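Local atomic coordinates of nuclear RNA export factor 2 (Drosophila melanogaster, PDB entry 6MRK), a protein that acts with Piwi, Panoramix and Nxt1 in cotranscriptional transposon silencing in the ovary, and is represented here by its NTF2-like domain. Residues Lys68-His72 with Gln101-Val105; Asn21-Glu25 with Leu35-Tyr39; Gln2-Asp8 with Gln113-Tyr119. All coordinates share one frame; numbering follows the deposited sequence.

Contact 1: Lys68-His72 with Gln101-Val105; sequences KYNRH and QLPRV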
loop_
_atom_site.group_PDB
_atom_site.type_symbol
_atom_site.label_atom_id
_atom_site.label_comp_id
_atom_site.label_asym_id
_atom_site.label_seq_id
_atom_site.Cartn_x
_atom_site.Cartn_y
_atom_site.Cartn_z
ATOM N N LYS A 68 -8.903 -17.413 -2.829
ATOM C CA LYS A 68 -7.790 -17.404 -3.806
ATOM C C LYS A 68 -6.733 -16.397 -3.343
ATOM O O LYS A 68 -5.535 -16.634 -3.603
ATOM C CB LYS A 68 -8.308 -17.051 -5.202
ATOM C CG LYS A 68 -9.370 -17.986 -5.753
ATOM C CD LYS A 68 -8.844 -19.338 -6.167
ATOM C CE LYS A 68 -9.959 -20.256 -6.633
ATOM N NZ LYS A 68 -9.680 -21.681 -6.330
ATOM N N TYR A 69 -7.180 -15.306 -2.712
ATOM C CA TYR A 69 -6.333 -14.225 -2.141
ATOM C C TYR A 69 -6.002 -14.566 -0.691
ATOM O O TYR A 69 -4.827 -14.500 -0.304
ATOM C CB TYR A 69 -7.036 -12.864 -2.199
ATOM C CG TYR A 69 -7.391 -12.434 -3.597
ATOM C CD1 TYR A 69 -6.437 -11.874 -4.433
ATOM C CD2 TYR A 69 -8.671 -12.637 -4.102
ATOM C CE1 TYR A 69 -6.753 -11.509 -5.732
ATOM C CE2 TYR A 69 -8.998 -12.284 -5.402
ATOM C CZ TYR A 69 -8.036 -11.709 -6.219
ATOM O OH TYR A 69 -8.347 -11.322 -7.498
ATOM N N ASN A 70 -7.032 -14.925 0.071
ATOM C CA ASN A 70 -6.934 -15.177 1.530
ATOM C C ASN A 70 -5.887 -16.248 1.843
ATOM O O ASN A 70 -5.183 -16.105 2.874
ATOM C CB ASN A 70 -8.271 -15.599 2.131
ATOM C CG ASN A 70 -8.962 -14.428 2.787
ATOM O OD1 ASN A 70 -8.406 -13.821 3.703
ATOM N ND2 ASN A 70 -10.151 -14.089 2.313
ATOM N N ARG A 71 -5.787 -17.295 1.029
ATOM C CA ARG A 71 -4.874 -18.427 1.349
ATOM C C ARG A 71 -3.431 -17.921 1.454
ATOM O O ARG A 71 -2.607 -18.652 2.017
ATOM C CB ARG A 71 -4.965 -19.565 0.329
ATOM C CG ARG A 71 -4.756 -19.147 -1.117
ATOM C CD ARG A 71 -4.398 -20.347 -1.958
ATOM N NE ARG A 71 -5.459 -21.352 -1.890
ATOM C CZ ARG A 71 -6.163 -21.834 -2.918
ATOM N NH1 ARG A 71 -5.945 -21.426 -4.164
ATOM N NH2 ARG A 71 -7.085 -22.752 -2.683
ATOM N N HIS A 72 -3.145 -16.719 0.955
ATOM C CA HIS A 72 -1.789 -16.115 0.941
ATOM C C HIS A 72 -1.729 -14.865 1.816
ATOM O O HIS A 72 -0.617 -14.289 1.940
ATOM C CB HIS A 72 -1.415 -15.708 -0.483
ATOM C CG HIS A 72 -1.425 -16.828 -1.464
ATOM N ND1 HIS A 72 -0.499 -17.855 -1.408
ATOM C CD2 HIS A 72 -2.217 -17.068 -2.530
ATOM C CE1 HIS A 72 -0.734 -18.698 -2.389
ATOM N NE2 HIS A 72 -1.783 -18.233 -3.095
ATOM N N GLN A 101 -0.522 -17.582 -8.945
ATOM C CA GLN A 101 -1.588 -18.390 -8.308
ATOM C C GLN A 101 -2.841 -17.550 -8.108
ATOM O O GLN A 101 -3.878 -18.132 -7.725
ATOM C CB GLN A 101 -1.138 -18.879 -6.943
ATOM C CG GLN A 101 0.220 -19.543 -6.994
ATOM C CD GLN A 101 0.513 -20.256 -5.705
ATOM O OE1 GLN A 101 1.530 -20.018 -5.067
ATOM N NE2 GLN A 101 -0.402 -21.108 -5.286
ATOM N N LEU A 102 -2.737 -16.236 -8.286
ATOM C CA LEU A 102 -3.879 -15.331 -8.049
ATOM C C LEU A 102 -4.796 -15.434 -9.257
ATOM O O LEU A 102 -4.405 -15.888 -10.331
ATOM C CB LEU A 102 -3.368 -13.912 -7.809
ATOM C CG LEU A 102 -2.445 -13.759 -6.603
ATOM C CD1 LEU A 102 -1.963 -12.324 -6.492
ATOM C CD2 LEU A 102 -3.141 -14.185 -5.320
ATOM N N PRO A 103 -6.088 -15.114 -9.089
ATOM C CA PRO A 103 -7.018 -15.175 -10.208
ATOM C C PRO A 103 -6.709 -14.154 -11.301
ATOM O O PRO A 103 -5.996 -13.217 -11.085
ATOM C CB PRO A 103 -8.384 -14.862 -9.582
ATOM C CG PRO A 103 -8.053 -14.177 -8.272
ATOM C CD PRO A 103 -6.737 -14.770 -7.813
ATOM N N ARG A 104 -7.307 -14.381 -12.455
ATOM C CA ARG A 104 -7.325 -13.418 -13.569
ATOM C C ARG A 104 -8.168 -12.218 -13.152
ATOM O O ARG A 104 -9.188 -12.421 -12.456
ATOM C CB ARG A 104 -7.924 -14.071 -14.811
ATOM C CG ARG A 104 -7.437 -13.414 -16.084
ATOM C CD ARG A 104 -7.987 -14.106 -17.292
ATOM N NE ARG A 104 -7.834 -13.208 -18.420
ATOM C CZ ARG A 104 -8.008 -13.546 -19.688
ATOM N NH1 ARG A 104 -8.360 -14.781 -20.010
ATOM N NH2 ARG A 104 -7.831 -12.643 -20.635
ATOM N N VAL A 105 -7.761 -11.023 -13.571
ATOM C CA VAL A 105 -8.512 -9.771 -13.277
ATOM C C VAL A 105 -8.631 -8.967 -14.571
ATOM O O VAL A 105 -8.010 -9.351 -15.561
ATOM C CB VAL A 105 -7.847 -8.954 -12.148
ATOM C CG1 VAL A 105 -7.738 -9.748 -10.854
ATOM C CG2 VAL A 105 -6.482 -8.417 -12.560
HETATM O O HOH W 1 -5.482 -11.278 -9.254
#

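Contact 2: Asn21-Glu25 with Leu35-Tyr39; sequences NYLRE and LYKYY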
loop_
_atom_site.group_PDB
_atom_site.type_symbol
_atom_site.label_atom_id
_atom_site.label_comp_id
_atom_site.label_asym_id
_atom_site.label_seq_id
_atom_site.Cartn_x
_atom_site.Cartn_y
_atom_site.Cartn_z
ATOM N N ASN A 21 0.886 0.265 -17.376
ATOM C CA ASN A 21 1.458 -0.861 -18.166
ATOM C C ASN A 21 1.535 -2.107 -17.277
ATOM O O ASN A 21 1.064 -3.180 -17.697
ATOM C CB ASN A 21 2.822 -0.526 -18.779
ATOM C CG ASN A 21 2.708 0.332 -20.024
ATOM O OD1 ASN A 21 1.745 0.225 -20.779
ATOM N ND2 ASN A 21 3.670 1.206 -20.243
ATOM N N TYR A 22 2.115 -1.965 -16.088
ATOM C CA TYR A 22 2.211 -3.027 -15.055
ATOM C C TYR A 22 0.838 -3.649 -14.755
ATOM O O TYR A 22 0.746 -4.866 -14.702
ATOM C CB TYR A 22 2.769 -2.472 -13.742
ATOM C CG TYR A 22 2.795 -3.538 -12.689
ATOM C CD1 TYR A 22 1.631 -3.899 -12.032
ATOM C CD2 TYR A 22 3.938 -4.278 -12.463
ATOM C CE1 TYR A 22 1.614 -4.939 -11.118
ATOM C CE2 TYR A 22 3.944 -5.321 -11.549
ATOM C CZ TYR A 22 2.775 -5.657 -10.870
ATOM O OH TYR A 22 2.745 -6.671 -9.947
ATOM N N LEU A 23 -0.186 -2.834 -14.486
ATOM C CA LEU A 23 -1.569 -3.310 -14.211
ATOM C C LEU A 23 -2.092 -4.083 -15.423
ATOM O O LEU A 23 -2.600 -5.194 -15.235
ATOM C CB LEU A 23 -2.473 -2.116 -13.887
ATOM C CG LEU A 23 -2.715 -1.851 -12.402
ATOM C CD1 LEU A 23 -1.543 -2.267 -11.549
ATOM C CD2 LEU A 23 -3.021 -0.394 -12.151
ATOM N N ARG A 24 -1.976 -3.529 -16.630
ATOM C CA ARG A 24 -2.476 -4.217 -17.844
ATOM C C ARG A 24 -1.791 -5.575 -17.986
ATOM O O ARG A 24 -2.454 -6.499 -18.445
ATOM C CB ARG A 24 -2.275 -3.365 -19.092
ATOM C CG ARG A 24 -3.460 -2.459 -19.395
ATOM C CD ARG A 24 -3.079 -1.358 -20.374
ATOM N NE ARG A 24 -4.066 -0.282 -20.521
ATOM C CZ ARG A 24 -3.832 1.024 -20.337
ATOM N NH1 ARG A 24 -2.637 1.463 -19.974
ATOM N NH2 ARG A 24 -4.807 1.899 -20.526
ATOM N N GLU A 25 -0.522 -5.700 -17.609
ATOM C CA GLU A 25 0.256 -6.942 -17.837
ATOM C C GLU A 25 0.035 -7.953 -16.711
ATOM O O GLU A 25 0.365 -9.129 -16.929
ATOM C CB GLU A 25 1.734 -6.610 -17.954
ATOM C CG GLU A 25 2.562 -7.759 -18.486
ATOM C CD GLU A 25 3.882 -7.297 -19.090
ATOM O OE1 GLU A 25 4.150 -6.060 -19.081
ATOM O OE2 GLU A 25 4.644 -8.163 -19.568
ATOM N N LEU A 35 6.232 -10.400 -15.561
ATOM C CA LEU A 35 6.482 -9.322 -14.573
ATOM C C LEU A 35 7.762 -9.645 -13.812
ATOM O O LEU A 35 8.099 -8.874 -12.913
ATOM C CB LEU A 35 5.298 -9.206 -13.611
ATOM C CG LEU A 35 3.935 -8.982 -14.262
ATOM C CD1 LEU A 35 2.819 -9.160 -13.248
ATOM C CD2 LEU A 35 3.861 -7.610 -14.898
ATOM N N TYR A 36 8.435 -10.743 -14.155
ATOM C CA TYR A 36 9.690 -11.168 -13.483
ATOM C C TYR A 36 10.695 -10.014 -13.588
ATOM O O TYR A 36 11.523 -9.871 -12.674
ATOM C CB TYR A 36 10.217 -12.497 -14.052
ATOM C CG TYR A 36 11.470 -13.005 -13.375
ATOM C CD1 TYR A 36 11.444 -13.504 -12.078
ATOM C CD2 TYR A 36 12.698 -12.944 -14.018
ATOM C CE1 TYR A 36 12.599 -13.936 -11.446
ATOM C CE2 TYR A 36 13.861 -13.381 -13.405
ATOM C CZ TYR A 36 13.810 -13.870 -12.114
ATOM O OH TYR A 36 14.955 -14.305 -11.522
ATOM N N LYS A 37 10.580 -9.189 -14.637
ATOM C CA LYS A 37 11.566 -8.129 -14.979
ATOM C C LYS A 37 11.554 -7.006 -13.948
ATOM O O LYS A 37 12.579 -6.369 -13.820
ATOM C CB LYS A 37 11.307 -7.527 -16.361
ATOM C CG LYS A 37 9.905 -6.985 -16.576
ATOM C CD LYS A 37 9.754 -6.109 -17.800
ATOM C CE LYS A 37 8.358 -6.173 -18.381
ATOM N NZ LYS A 37 8.364 -5.838 -19.819
ATOM N N TYR A 38 10.449 -6.736 -13.263
ATOM C CA TYR A 38 10.363 -5.564 -12.348
ATOM C C TYR A 38 10.995 -5.883 -11.000
ATOM O O TYR A 38 11.338 -4.957 -10.266
ATOM C CB TYR A 38 8.932 -5.147 -12.017
ATOM C CG TYR A 38 8.106 -4.685 -13.183
ATOM C CD1 TYR A 38 8.246 -3.416 -13.715
ATOM C CD2 TYR A 38 7.177 -5.528 -13.756
ATOM C CE1 TYR A 38 7.479 -3.007 -14.796
ATOM C CE2 TYR A 38 6.406 -5.137 -14.833
ATOM C CZ TYR A 38 6.548 -3.869 -15.343
ATOM O OH TYR A 38 5.772 -3.518 -16.399
ATOM N N TYR A 39 11.045 -7.161 -10.651
ATOM C CA TYR A 39 11.367 -7.605 -9.276
ATOM C C TYR A 39 12.853 -7.928 -9.254
ATOM O O TYR A 39 13.483 -8.083 -10.298
ATOM C CB TYR A 39 10.425 -8.737 -8.832
ATOM C CG TYR A 39 8.993 -8.300 -8.649
ATOM C CD1 TYR A 39 8.559 -7.784 -7.439
ATOM C CD2 TYR A 39 8.083 -8.359 -9.690
ATOM C CE1 TYR A 39 7.252 -7.351 -7.258
ATOM C CE2 TYR A 39 6.771 -7.934 -9.526
ATOM C CZ TYR A 39 6.354 -7.425 -8.307
ATOM O OH TYR A 39 5.076 -6.991 -8.143
#

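Contact 3: Gln2-Asp8 with Gln113-Tyr119; sequences QKNFLCD and QTDVMHY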
loop_
_atom_site.group_PDB
_atom_site.type_symbol
_atom_site.label_atom_id
_atom_site.label_comp_id
_atom_site.label_asym_id
_atom_site.label_seq_id
_atom_site.Cartn_x
_atom_site.Cartn_y
_atom_site.Cartn_z
ATOM N N GLN A 2 -13.237 12.099 -7.199
ATOM C CA GLN A 2 -11.908 11.442 -7.493
ATOM C C GLN A 2 -10.776 12.476 -7.510
ATOM O O GLN A 2 -10.777 13.313 -8.433
ATOM C CB GLN A 2 -11.939 10.759 -8.856
ATOM C CG GLN A 2 -12.934 9.613 -8.937
ATOM C CD GLN A 2 -12.542 8.647 -10.029
ATOM O OE1 GLN A 2 -12.029 9.050 -11.074
ATOM N NE2 GLN A 2 -12.743 7.361 -9.784
ATOM N N LYS A 3 -9.832 12.405 -6.559
ATOM C CA LYS A 3 -8.609 13.256 -6.562
ATOM C C LYS A 3 -7.353 12.377 -6.593
ATOM O O LYS A 3 -7.264 11.398 -5.816
ATOM C CB LYS A 3 -8.546 14.220 -5.377
ATOM C CG LYS A 3 -8.027 15.587 -5.795
ATOM C CD LYS A 3 -7.581 16.485 -4.682
ATOM C CE LYS A 3 -8.718 16.881 -3.771
ATOM N NZ LYS A 3 -9.837 17.529 -4.492
ATOM N N ASN A 4 -6.421 12.728 -7.477
ATOM C CA ASN A 4 -5.083 12.103 -7.576
ATOM C C ASN A 4 -4.098 13.051 -6.895
ATOM O O ASN A 4 -4.259 14.261 -7.036
ATOM C CB ASN A 4 -4.680 11.830 -9.027
ATOM C CG ASN A 4 -5.564 10.802 -9.693
ATOM O OD1 ASN A 4 -6.084 9.909 -9.039
ATOM N ND2 ASN A 4 -5.751 10.918 -10.998
ATOM N N PHE A 5 -3.117 12.508 -6.189
ATOM C CA PHE A 5 -1.996 13.288 -5.625
ATOM C C PHE A 5 -0.753 13.097 -6.514
ATOM O O PHE A 5 -0.535 11.988 -7.060
ATOM C CB PHE A 5 -1.787 12.897 -4.162
ATOM C CG PHE A 5 -0.697 13.692 -3.503
ATOM C CD1 PHE A 5 -0.855 15.049 -3.293
ATOM C CD2 PHE A 5 0.500 13.099 -3.152
ATOM C CE1 PHE A 5 0.164 15.798 -2.726
ATOM C CE2 PHE A 5 1.521 13.849 -2.591
ATOM C CZ PHE A 5 1.354 15.198 -2.381
ATOM N N LEU A 6 0.003 14.183 -6.701
ATOM C CA LEU A 6 1.289 14.195 -7.435
ATOM C C LEU A 6 2.344 14.941 -6.618
ATOM O O LEU A 6 2.269 16.144 -6.496
ATOM C CB LEU A 6 1.097 14.844 -8.802
ATOM C CG LEU A 6 2.044 14.353 -9.887
ATOM C CD1 LEU A 6 2.279 12.857 -9.781
ATOM C CD2 LEU A 6 1.493 14.696 -11.248
ATOM N N CYS A 7 3.261 14.171 -6.054
ATOM C CA CYS A 7 4.589 14.530 -5.498
ATOM C C CYS A 7 5.223 15.737 -6.202
ATOM O O CYS A 7 5.517 16.748 -5.554
ATOM C CB CYS A 7 5.473 13.321 -5.776
ATOM S SG CYS A 7 6.687 13.009 -4.498
ATOM N N ASP A 8 5.475 15.562 -7.495
ATOM C CA ASP A 8 6.305 16.416 -8.369
ATOM C C ASP A 8 5.679 16.287 -9.751
ATOM O O ASP A 8 5.266 15.181 -10.103
ATOM C CB ASP A 8 7.772 15.968 -8.363
ATOM C CG ASP A 8 8.675 16.727 -9.328
ATOM O OD1 ASP A 8 8.183 17.158 -10.397
ATOM O OD2 ASP A 8 9.864 16.887 -9.007
ATOM N N GLN A 113 -7.559 5.853 -8.441
ATOM C CA GLN A 113 -7.063 7.049 -7.728
ATOM C C GLN A 113 -5.612 6.804 -7.336
ATOM O O GLN A 113 -5.324 5.746 -6.763
ATOM C CB GLN A 113 -7.978 7.372 -6.556
ATOM C CG GLN A 113 -9.292 7.961 -7.039
ATOM C CD GLN A 113 -10.280 8.221 -5.931
ATOM O OE1 GLN A 113 -10.578 9.369 -5.598
ATOM N NE2 GLN A 113 -10.800 7.143 -5.367
ATOM N N THR A 114 -4.767 7.782 -7.665
ATOM C CA THR A 114 -3.291 7.735 -7.690
ATOM C C THR A 114 -2.786 8.575 -6.519
ATOM O O THR A 114 -3.395 9.606 -6.199
ATOM C CB THR A 114 -2.828 8.205 -9.077
ATOM O OG1 THR A 114 -2.508 6.978 -9.723
ATOM C CG2 THR A 114 -1.670 9.189 -9.102
ATOM N N ASP A 115 -1.702 8.156 -5.893
ATOM C CA ASP A 115 -0.969 9.004 -4.922
ATOM C C ASP A 115 0.518 8.756 -5.132
ATOM O O ASP A 115 0.984 7.715 -4.685
ATOM C CB ASP A 115 -1.351 8.700 -3.466
ATOM C CG ASP A 115 -2.796 8.995 -3.111
ATOM O OD1 ASP A 115 -3.661 8.183 -3.506
ATOM O OD2 ASP A 115 -3.052 10.033 -2.443
ATOM N N VAL A 116 1.228 9.656 -5.804
ATOM C CA VAL A 116 2.713 9.569 -5.898
ATOM C C VAL A 116 3.275 10.312 -4.694
ATOM O O VAL A 116 2.974 11.481 -4.555
ATOM C CB VAL A 116 3.266 10.137 -7.217
ATOM C CG1 VAL A 116 4.772 9.965 -7.277
ATOM C CG2 VAL A 116 2.607 9.509 -8.440
ATOM N N MET A 117 4.043 9.646 -3.844
ATOM C CA MET A 117 4.352 10.172 -2.494
ATOM C C MET A 117 5.825 10.563 -2.395
ATOM O O MET A 117 6.114 11.432 -1.568
ATOM C CB MET A 117 4.027 9.137 -1.417
ATOM C CG MET A 117 2.603 8.597 -1.509
ATOM S SD MET A 117 1.273 9.729 -0.984
ATOM C CE MET A 117 1.953 10.421 0.524
ATOM N N HIS A 118 6.714 9.926 -3.163
ATOM C CA HIS A 118 8.146 10.305 -3.292
ATOM C C HIS A 118 8.549 10.183 -4.750
ATOM O O HIS A 118 7.960 9.368 -5.467
ATOM C CB HIS A 118 9.047 9.451 -2.415
ATOM C CG HIS A 118 8.641 9.521 -0.987
ATOM N ND1 HIS A 118 8.734 8.435 -0.128
ATOM C CD2 HIS A 118 8.084 10.522 -0.275
ATOM C CE1 HIS A 118 8.277 8.778 1.060
ATOM N NE2 HIS A 118 7.877 10.063 0.996
ATOM N N TYR A 119 9.500 10.995 -5.175
ATOM C CA TYR A 119 10.046 10.899 -6.540
ATOM C C TYR A 119 11.378 11.623 -6.606
ATOM O O TYR A 119 11.403 12.807 -6.322
ATOM C CB TYR A 119 9.055 11.473 -7.540
ATOM C CG TYR A 119 9.553 11.444 -8.956
ATOM C CD1 TYR A 119 9.389 10.330 -9.751
ATOM C CD2 TYR A 119 10.191 12.540 -9.502
ATOM C CE1 TYR A 119 9.824 10.317 -11.067
ATOM C CE2 TYR A 119 10.641 12.547 -10.808
ATOM C CZ TYR A 119 10.452 11.432 -11.599
ATOM O OH TYR A 119 10.896 11.457 -12.888
#

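Contact 1: Lys68-His72 with Gln101-Val105
The last turn of helix 59-70 and the turn after it lie against the loop that leads into strand 104-119 of this NTF2-like fold, with Lys68 and Leu102 closest at 6.1 Å between their CA atoms. The two backbones share no hydrogen bond, and Tyr69 and Pro103 make the closest approach. The Tyr69 side chain, CG anti to its carbonyl carbon (chi1 -60°), reaches across the loop, at about a right angle to Leu102, and offers one face of its ring to Pro103. Pro103 CD sits over that face, 4.1 Å from the centroid of the Tyr69 ring and 27° off the ring normal, a CH-pi contact. Pro103 CG leans instead toward the phenol end of the same ring. The same CD also touches the root of Lys68, with Pro103 CD 3.8 Å from Lys68 CB, while the lysine chain bends away. Leu102 sends CD2 between Tyr69 and His72, 4.1 Å from Tyr69 CD1 and equally far from His72 CD2. The side chains of Tyr69 and Leu102 also pack on Leu47 of strand 44-49. Arg32 hydrogen-bonds to the carbonyl oxygens of both Leu102 and Pro103, tying down the loop from outside the two segments. Tyr69 OH has a weak hydrogen bond to Asp134. A water adds a second link: it donates to Pro103 O at 2.7 Å and lies 3.4 Å from Tyr69 OH, a weak bond.

Contact 2: Asn21-Glu25 with Leu35-Tyr39
Tyr22, on helix 12-27, meets two tyrosines of the following loop in different ways. Its CG is anti to the backbone N (chi1 177°), which carries the ring off the helix and toward residues 35-39. There it meets Tyr38 obliquely: the planes are 59° apart and the ring centroids 5.2 Å, too inclined for a stack. The closest approach, 3.5 Å from Tyr22 CD2 to Tyr38 CE2, brings a ring carbon of Tyr22 over one face of Tyr38 toward its rim; Lys37 CG lies over the opposite face. Tyr39 crosses Tyr22 at about a right angle, and here the contact is polar. Tyr39 OH donates a hydrogen bond to Tyr22 OH at 3.0 Å, with the acceptor near the plane of the Tyr39 ring. Farther along the helix, Glu25 and Leu35 run antiparallel, flank to flank, with Glu25 CG 3.8 Å from Leu35 CD2. Glu25 OE1 lies 4.3 Å from Lys37 NZ, too far for a salt bridge, so any attraction is probably weak. The loop is packed onto the helix of the NTF2-like fold, while Ile180 of strand 176-188 touches all three tyrosines and Tyr39 also reaches Cys92 and Ile95 of helix 92-99.

Contact 3: Gln2-Asp8 with Gln113-Tyr119
Phe5 and Asp115 form a parallel beta bridge, their CA atoms 4.5 Å apart, at the centre of a contact that adds a short N-terminal strand to the sheet of the NTF2-like domain. The segments run 7° apart, and backbone bonds join them here: Phe5 N donates to Thr114 O at 2.9 Å, and Val116 N donates back to Phe5 O at 3.2 Å, nearly straight at 171°. Asn4 extends this ladder with its side chain. Its OD1 accepts Thr114 N at 2.9 Å, the donor standing above the carbonyl plane. With CG anti to the backbone N (chi1 -178°), the Phe5 ring reaches forward to Met117, whose SD lies 4.1 Å from Phe5 CD2 in an oblique Met-aromatic contact. On the other face Leu6 and Val116 run abreast, with Leu6 CD1 3.6 Å from Val116 CG2. Cys7 N bonds to Val116 O, and its side chain packs against Val116 CG1. Looser are the two outer pairs. Gln113 OE1 accepts Lys3 N on a lone pair, but the bond is 3.3 Å long and bent, beside the exposed Gln2 and Lys3. At the far end Asp8 CB only grazes Tyr119 CD2 at 4.3 Å, and Asp8 OD1 is held by Gly10 N. The chain of another protein reaches the Asp115 side, where one of its basic side chains makes a salt bridge to Asp115 OD1 and a polar one hydrogen-bonds to OD2. Val116 and Thr114 pack instead on helix 12-27 through Val15, while strand 123-135 pairs with the other edge of strand 113-119.

Contacts 1 and 3 share strand 104-119, one at the loop entering it and the other at its far end; their centres are 27 Å apart, on opposite sides of the chain's centre. Contacts 2 and 1 follow one another along the chain, both within the loop closed by contact 3, and none touches another. The centre of contact 2 is 17 Å from that of contact 1 and 20 Å from that of contact 3, with nearest atoms about 6 Å and 8 Å away. Helix 12-27 is the common element. It carries Tyr22 and Glu25 of contact 2, packs through Phe26 on Leu102 and Val105 of contact 1, and meets Thr114 of contact 3. Of the three, contact 3 alone is touched by another protein chain.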